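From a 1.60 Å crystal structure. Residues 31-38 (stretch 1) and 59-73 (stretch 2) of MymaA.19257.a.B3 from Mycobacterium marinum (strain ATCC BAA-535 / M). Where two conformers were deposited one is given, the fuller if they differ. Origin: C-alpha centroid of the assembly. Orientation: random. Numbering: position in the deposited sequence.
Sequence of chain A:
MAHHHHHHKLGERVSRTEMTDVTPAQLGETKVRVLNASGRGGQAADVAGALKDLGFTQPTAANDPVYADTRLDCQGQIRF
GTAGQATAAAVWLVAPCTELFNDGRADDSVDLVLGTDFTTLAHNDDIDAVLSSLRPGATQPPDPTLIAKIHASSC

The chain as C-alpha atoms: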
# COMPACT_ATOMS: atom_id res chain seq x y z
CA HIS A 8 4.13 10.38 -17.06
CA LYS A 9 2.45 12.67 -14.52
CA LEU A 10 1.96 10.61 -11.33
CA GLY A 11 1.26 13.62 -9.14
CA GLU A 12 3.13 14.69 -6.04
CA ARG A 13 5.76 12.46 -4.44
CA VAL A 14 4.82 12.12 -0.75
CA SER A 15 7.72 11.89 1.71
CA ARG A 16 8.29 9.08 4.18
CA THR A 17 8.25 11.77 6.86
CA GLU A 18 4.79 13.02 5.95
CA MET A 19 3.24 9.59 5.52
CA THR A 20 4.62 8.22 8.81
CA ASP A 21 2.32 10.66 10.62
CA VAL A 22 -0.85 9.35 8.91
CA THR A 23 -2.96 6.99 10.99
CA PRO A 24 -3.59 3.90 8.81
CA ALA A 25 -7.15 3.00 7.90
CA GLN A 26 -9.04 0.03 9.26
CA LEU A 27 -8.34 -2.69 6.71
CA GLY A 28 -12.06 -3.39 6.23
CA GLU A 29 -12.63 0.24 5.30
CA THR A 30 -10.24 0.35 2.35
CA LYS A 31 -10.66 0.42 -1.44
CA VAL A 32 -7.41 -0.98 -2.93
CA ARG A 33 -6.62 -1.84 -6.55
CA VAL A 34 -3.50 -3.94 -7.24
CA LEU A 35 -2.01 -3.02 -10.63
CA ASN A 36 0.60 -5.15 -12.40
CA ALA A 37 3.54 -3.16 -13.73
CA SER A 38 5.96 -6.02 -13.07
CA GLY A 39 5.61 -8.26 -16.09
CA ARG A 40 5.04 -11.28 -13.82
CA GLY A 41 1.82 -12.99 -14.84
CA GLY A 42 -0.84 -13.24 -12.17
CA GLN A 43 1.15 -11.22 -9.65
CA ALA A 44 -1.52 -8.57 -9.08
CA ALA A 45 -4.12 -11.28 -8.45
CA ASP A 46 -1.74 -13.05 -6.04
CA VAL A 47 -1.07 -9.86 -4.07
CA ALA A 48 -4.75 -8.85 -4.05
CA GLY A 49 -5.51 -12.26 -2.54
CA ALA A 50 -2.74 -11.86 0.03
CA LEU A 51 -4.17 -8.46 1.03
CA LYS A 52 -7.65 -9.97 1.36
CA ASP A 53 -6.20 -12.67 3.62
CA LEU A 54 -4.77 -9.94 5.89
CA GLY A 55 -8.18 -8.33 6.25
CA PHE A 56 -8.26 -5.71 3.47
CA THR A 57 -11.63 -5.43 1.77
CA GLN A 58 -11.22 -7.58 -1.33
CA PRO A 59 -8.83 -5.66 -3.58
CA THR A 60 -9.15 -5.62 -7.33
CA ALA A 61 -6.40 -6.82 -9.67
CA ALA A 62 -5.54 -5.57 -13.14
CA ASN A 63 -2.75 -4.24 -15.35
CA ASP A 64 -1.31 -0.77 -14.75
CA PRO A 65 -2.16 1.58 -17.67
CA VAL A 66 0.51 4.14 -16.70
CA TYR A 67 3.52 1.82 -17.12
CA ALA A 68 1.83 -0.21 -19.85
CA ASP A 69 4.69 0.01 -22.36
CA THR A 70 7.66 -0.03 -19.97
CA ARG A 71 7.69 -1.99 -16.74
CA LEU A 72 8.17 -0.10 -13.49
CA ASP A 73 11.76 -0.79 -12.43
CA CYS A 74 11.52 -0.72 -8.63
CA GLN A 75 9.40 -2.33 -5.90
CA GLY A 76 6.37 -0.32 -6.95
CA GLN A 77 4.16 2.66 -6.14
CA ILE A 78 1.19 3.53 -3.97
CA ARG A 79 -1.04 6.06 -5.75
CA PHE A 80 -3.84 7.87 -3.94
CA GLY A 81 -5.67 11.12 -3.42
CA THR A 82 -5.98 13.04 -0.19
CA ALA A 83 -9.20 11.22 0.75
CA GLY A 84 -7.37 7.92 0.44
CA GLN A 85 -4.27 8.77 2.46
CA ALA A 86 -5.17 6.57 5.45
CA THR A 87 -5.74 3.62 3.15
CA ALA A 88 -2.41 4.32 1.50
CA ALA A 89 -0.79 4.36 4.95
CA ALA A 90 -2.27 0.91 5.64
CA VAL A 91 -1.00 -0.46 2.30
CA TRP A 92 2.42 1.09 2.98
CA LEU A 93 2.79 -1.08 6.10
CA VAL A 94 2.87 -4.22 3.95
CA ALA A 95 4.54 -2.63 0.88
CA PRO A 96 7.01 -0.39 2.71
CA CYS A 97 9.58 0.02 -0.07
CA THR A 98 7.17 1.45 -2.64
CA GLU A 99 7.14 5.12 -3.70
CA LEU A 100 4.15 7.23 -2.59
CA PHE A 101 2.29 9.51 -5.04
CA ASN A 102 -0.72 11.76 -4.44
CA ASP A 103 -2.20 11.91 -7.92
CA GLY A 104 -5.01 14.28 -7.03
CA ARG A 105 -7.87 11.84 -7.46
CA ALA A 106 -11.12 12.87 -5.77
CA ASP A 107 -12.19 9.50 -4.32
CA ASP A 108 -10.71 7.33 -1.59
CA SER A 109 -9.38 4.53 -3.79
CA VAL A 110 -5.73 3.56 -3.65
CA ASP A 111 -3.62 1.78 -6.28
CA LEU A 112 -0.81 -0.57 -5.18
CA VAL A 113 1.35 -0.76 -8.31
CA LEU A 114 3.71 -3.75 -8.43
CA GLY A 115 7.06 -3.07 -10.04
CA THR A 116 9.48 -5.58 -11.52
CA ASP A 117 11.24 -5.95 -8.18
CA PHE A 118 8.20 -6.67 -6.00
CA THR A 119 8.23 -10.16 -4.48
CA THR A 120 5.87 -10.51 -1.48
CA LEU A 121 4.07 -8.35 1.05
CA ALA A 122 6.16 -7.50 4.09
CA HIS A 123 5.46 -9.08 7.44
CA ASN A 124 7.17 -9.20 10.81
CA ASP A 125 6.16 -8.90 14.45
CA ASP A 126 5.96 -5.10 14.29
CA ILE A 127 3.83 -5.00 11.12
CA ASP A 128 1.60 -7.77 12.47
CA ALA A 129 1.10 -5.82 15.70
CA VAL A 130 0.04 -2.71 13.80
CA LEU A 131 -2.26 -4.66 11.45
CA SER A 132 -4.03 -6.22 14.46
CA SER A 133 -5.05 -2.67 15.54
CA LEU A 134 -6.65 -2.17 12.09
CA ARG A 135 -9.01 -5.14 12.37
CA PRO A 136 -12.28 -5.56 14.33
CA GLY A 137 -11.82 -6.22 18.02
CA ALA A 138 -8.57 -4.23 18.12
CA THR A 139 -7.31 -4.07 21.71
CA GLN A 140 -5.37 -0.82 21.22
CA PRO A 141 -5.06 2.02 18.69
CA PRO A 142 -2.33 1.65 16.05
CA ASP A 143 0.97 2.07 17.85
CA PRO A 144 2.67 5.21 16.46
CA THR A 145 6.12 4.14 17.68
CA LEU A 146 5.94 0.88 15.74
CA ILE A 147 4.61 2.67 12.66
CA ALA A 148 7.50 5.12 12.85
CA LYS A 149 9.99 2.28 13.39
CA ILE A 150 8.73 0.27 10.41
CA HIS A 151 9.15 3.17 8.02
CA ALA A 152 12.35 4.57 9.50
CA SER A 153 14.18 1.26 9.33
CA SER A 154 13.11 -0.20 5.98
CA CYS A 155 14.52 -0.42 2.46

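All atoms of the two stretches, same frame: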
# COMPACT_ATOMS: atom_id res chain seq x y z
N LYS A 31 -10.28 0.66 -0.04
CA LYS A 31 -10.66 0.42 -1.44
C LYS A 31 -9.35 0.37 -2.23
O LYS A 31 -8.92 1.38 -2.80
CB LYS A 31 -11.58 1.50 -1.94
N VAL A 32 -8.73 -0.80 -2.30
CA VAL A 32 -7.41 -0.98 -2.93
C VAL A 32 -7.53 -1.70 -4.26
O VAL A 32 -8.27 -2.68 -4.40
CB VAL A 32 -6.47 -1.76 -1.98
CG1 VAL A 32 -5.13 -2.06 -2.63
CG2 VAL A 32 -6.23 -0.97 -0.71
N ARG A 33 -6.78 -1.21 -5.25
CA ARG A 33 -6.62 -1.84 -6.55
C ARG A 33 -5.16 -2.23 -6.67
O ARG A 33 -4.30 -1.38 -6.47
CB ARG A 33 -6.96 -0.89 -7.70
CG ARG A 33 -8.31 -0.27 -7.66
CD ARG A 33 -8.54 0.42 -9.02
NE ARG A 33 -9.75 1.23 -9.04
CZ ARG A 33 -9.80 2.51 -8.69
NH1 ARG A 33 -8.70 3.14 -8.30
NH2 ARG A 33 -10.95 3.17 -8.73
N VAL A 34 -4.88 -3.49 -6.99
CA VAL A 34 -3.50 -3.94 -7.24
C VAL A 34 -3.29 -3.94 -8.75
O VAL A 34 -4.06 -4.56 -9.49
CB VAL A 34 -3.25 -5.33 -6.65
CG1 VAL A 34 -1.77 -5.71 -6.83
CG2 VAL A 34 -3.64 -5.35 -5.17
N LEU A 35 -2.28 -3.21 -9.20
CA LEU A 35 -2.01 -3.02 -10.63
C LEU A 35 -0.65 -3.62 -10.96
O LEU A 35 0.35 -3.29 -10.32
CB LEU A 35 -2.05 -1.53 -11.02
CG LEU A 35 -3.38 -0.82 -10.71
CD1 LEU A 35 -3.32 0.63 -11.09
CD2 LEU A 35 -4.55 -1.50 -11.43
N ASN A 36 -0.63 -4.49 -11.96
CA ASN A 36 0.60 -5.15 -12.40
C ASN A 36 1.38 -4.22 -13.31
O ASN A 36 0.93 -3.88 -14.40
CB ASN A 36 0.23 -6.44 -13.14
CG ASN A 36 1.45 -7.21 -13.63
OD1 ASN A 36 2.40 -6.64 -14.18
ND2 ASN A 36 1.42 -8.53 -13.43
N ALA A 37 2.57 -3.82 -12.87
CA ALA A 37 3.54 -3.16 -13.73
C ALA A 37 4.85 -3.93 -13.69
O ALA A 37 5.92 -3.35 -13.90
CB ALA A 37 3.75 -1.70 -13.34
N SER A 38 4.78 -5.22 -13.34
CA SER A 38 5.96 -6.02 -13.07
C SER A 38 6.33 -6.95 -14.21
O SER A 38 7.47 -7.39 -14.29
CB SER A 38 5.74 -6.89 -11.82
OG SER A 38 4.79 -7.91 -12.13
N PRO A 59 -9.37 -6.57 -2.58
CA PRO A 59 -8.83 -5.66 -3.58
C PRO A 59 -9.09 -6.17 -4.98
O PRO A 59 -9.35 -7.35 -5.20
CB PRO A 59 -7.32 -5.64 -3.28
CG PRO A 59 -7.22 -6.05 -1.89
CD PRO A 59 -8.30 -7.07 -1.69
N THR A 60 -9.02 -5.25 -5.93
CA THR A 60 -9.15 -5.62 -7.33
C THR A 60 -7.76 -5.92 -7.89
O THR A 60 -6.73 -5.65 -7.25
CB THR A 60 -9.85 -4.51 -8.10
OG1 THR A 60 -8.96 -3.41 -8.26
CG2 THR A 60 -11.08 -4.04 -7.37
N ALA A 61 -7.70 -6.53 -9.07
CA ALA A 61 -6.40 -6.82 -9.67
C ALA A 61 -6.46 -6.64 -11.17
O ALA A 61 -7.31 -7.25 -11.85
CB ALA A 61 -5.92 -8.24 -9.36
N ALA A 62 -5.53 -5.85 -11.71
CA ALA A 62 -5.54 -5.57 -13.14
C ALA A 62 -4.14 -5.17 -13.58
O ALA A 62 -3.18 -5.20 -12.81
CB ALA A 62 -6.54 -4.46 -13.46
N ASN A 63 -4.01 -4.78 -14.85
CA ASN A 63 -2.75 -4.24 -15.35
C ASN A 63 -2.68 -2.73 -15.13
O ASN A 63 -3.69 -2.03 -15.17
CB ASN A 63 -2.57 -4.55 -16.83
CG ASN A 63 -2.18 -6.01 -17.11
OD1 ASN A 63 -1.82 -6.74 -16.21
ND2 ASN A 63 -2.24 -6.41 -18.39
N ASP A 64 -1.48 -2.22 -14.90
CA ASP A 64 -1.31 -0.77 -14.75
C ASP A 64 -1.29 -0.07 -16.11
O ASP A 64 -0.43 -0.38 -16.95
CB ASP A 64 0.01 -0.47 -14.04
CG ASP A 64 0.28 1.01 -13.95
OD1 ASP A 64 -0.70 1.79 -13.95
OD2 ASP A 64 1.46 1.40 -13.89
N PRO A 65 -2.21 0.87 -16.38
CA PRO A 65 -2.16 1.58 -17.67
C PRO A 65 -1.05 2.62 -17.77
O PRO A 65 -0.69 2.99 -18.90
CB PRO A 65 -3.55 2.23 -17.77
CG PRO A 65 -4.04 2.35 -16.39
CD PRO A 65 -3.35 1.29 -15.54
N VAL A 66 -0.50 3.09 -16.64
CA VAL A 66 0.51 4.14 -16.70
C VAL A 66 1.81 3.58 -17.26
O VAL A 66 2.37 4.09 -18.25
CB VAL A 66 0.72 4.78 -15.33
CG1 VAL A 66 1.84 5.83 -15.42
CG2 VAL A 66 -0.56 5.42 -14.84
N TYR A 67 2.31 2.51 -16.65
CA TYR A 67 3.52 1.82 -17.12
C TYR A 67 3.18 0.64 -18.03
O TYR A 67 3.72 -0.45 -17.90
CB TYR A 67 4.35 1.37 -15.92
CG TYR A 67 4.95 2.52 -15.13
CD1 TYR A 67 6.22 3.01 -15.44
CD2 TYR A 67 4.23 3.14 -14.13
CE1 TYR A 67 6.76 4.08 -14.73
CE2 TYR A 67 4.76 4.20 -13.42
CZ TYR A 67 6.02 4.68 -13.73
OH TYR A 67 6.53 5.74 -13.00
N ALA A 68 2.27 0.87 -18.97
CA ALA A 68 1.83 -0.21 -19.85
C ALA A 68 2.90 -0.62 -20.85
O ALA A 68 2.96 -1.79 -21.24
CB ALA A 68 0.54 0.20 -20.58
N ASP A 69 3.74 0.31 -21.30
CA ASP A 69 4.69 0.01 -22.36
C ASP A 69 6.11 -0.21 -21.87
O ASP A 69 6.93 -0.76 -22.62
CB ASP A 69 4.67 1.13 -23.40
CG ASP A 69 3.36 1.19 -24.14
OD1 ASP A 69 2.95 0.14 -24.66
OD2 ASP A 69 2.74 2.27 -24.20
N THR A 70 6.41 0.25 -20.67
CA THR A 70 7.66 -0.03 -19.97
C THR A 70 7.30 -0.50 -18.57
O THR A 70 6.44 0.11 -17.92
CB THR A 70 8.54 1.21 -19.87
OG1 THR A 70 7.80 2.25 -19.20
CG2 THR A 70 8.98 1.69 -21.24
N ARG A 71 7.94 -1.56 -18.11
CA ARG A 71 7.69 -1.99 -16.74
C ARG A 71 8.29 -0.99 -15.75
O ARG A 71 9.20 -0.21 -16.07
CB ARG A 71 8.23 -3.39 -16.52
N LEU A 72 7.77 -1.02 -14.55
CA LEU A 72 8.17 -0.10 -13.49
C LEU A 72 9.35 -0.73 -12.76
O LEU A 72 9.20 -1.78 -12.15
CB LEU A 72 6.96 0.14 -12.58
CG LEU A 72 7.04 0.90 -11.27
CD1 LEU A 72 7.47 2.32 -11.52
CD2 LEU A 72 5.66 0.84 -10.61
N ASP A 73 10.53 -0.12 -12.86
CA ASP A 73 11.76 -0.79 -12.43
C ASP A 73 12.13 -0.40 -11.00
O ASP A 73 13.12 0.27 -10.73
CB ASP A 73 12.89 -0.49 -13.41
CG ASP A 73 12.74 -1.27 -14.71
OD1 ASP A 73 12.32 -2.45 -14.65
OD2 ASP A 73 13.03 -0.71 -15.78
O HOH W 1 0.64 -2.91 -17.39

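How does the pairing begin? At Val 32 the carbonyl O accepts a hydrogen bond from Thr 60 N at 3.1 Å, while Val 32 CB lies 4.2 Å from Pro 59 CB. Proline has no amide hydrogen to offer, but at this margin it supplies a compact apolar surface instead.

What keeps the strands in parallel register? Between Val 32 and Asn 36 the even-numbered residues of stretch 1 turn their backbone polar groups toward the partner strand. Arg 33 shares a sheet face with Thr 60, its CG 3.3 Å from Thr 60 OG1, before its long chain leads away to a partner elsewhere in the structure. Val 34 N donates to Thr 60 O (2.9 Å), and Val 34 O accepts from Ala 62 N (3.0 Å). Val 34 faces the other side, where its CG2 packs 4.1 Å from Pro 59 CB.

Which side chains fill the middle? Leu 35, buried and on the same face as Arg 33, reaches Ala 62 CB with its CD2 (4.1 Å) and sets its CB 3.8 Å from Asp 64 CB. Asn 36 N then donates to Ala 62 O at 2.8 Å, and Asn 36 O accepts from Asp 64 N at 3.0 Å. A water reinforces this end, donating to both Asn 36 O (3.2 Å) and Asp 64 O (2.8 Å).

How does the contact close? Ala 37, the residue most covered by stretch 2, points its methyl toward the returning loop: its CB lies 4.1 Å from Tyr 67 CB and 3.8 Å from Leu 72 CB. The small side chain fits this close approach, and Ala 37 O accepts from Leu 72 N at 3.0 Å. Asp 64 helps shape the loop, its OD1 accepting from Val 66 N (3.0 Å) and its OD2 from Tyr 67 N (3.1 Å).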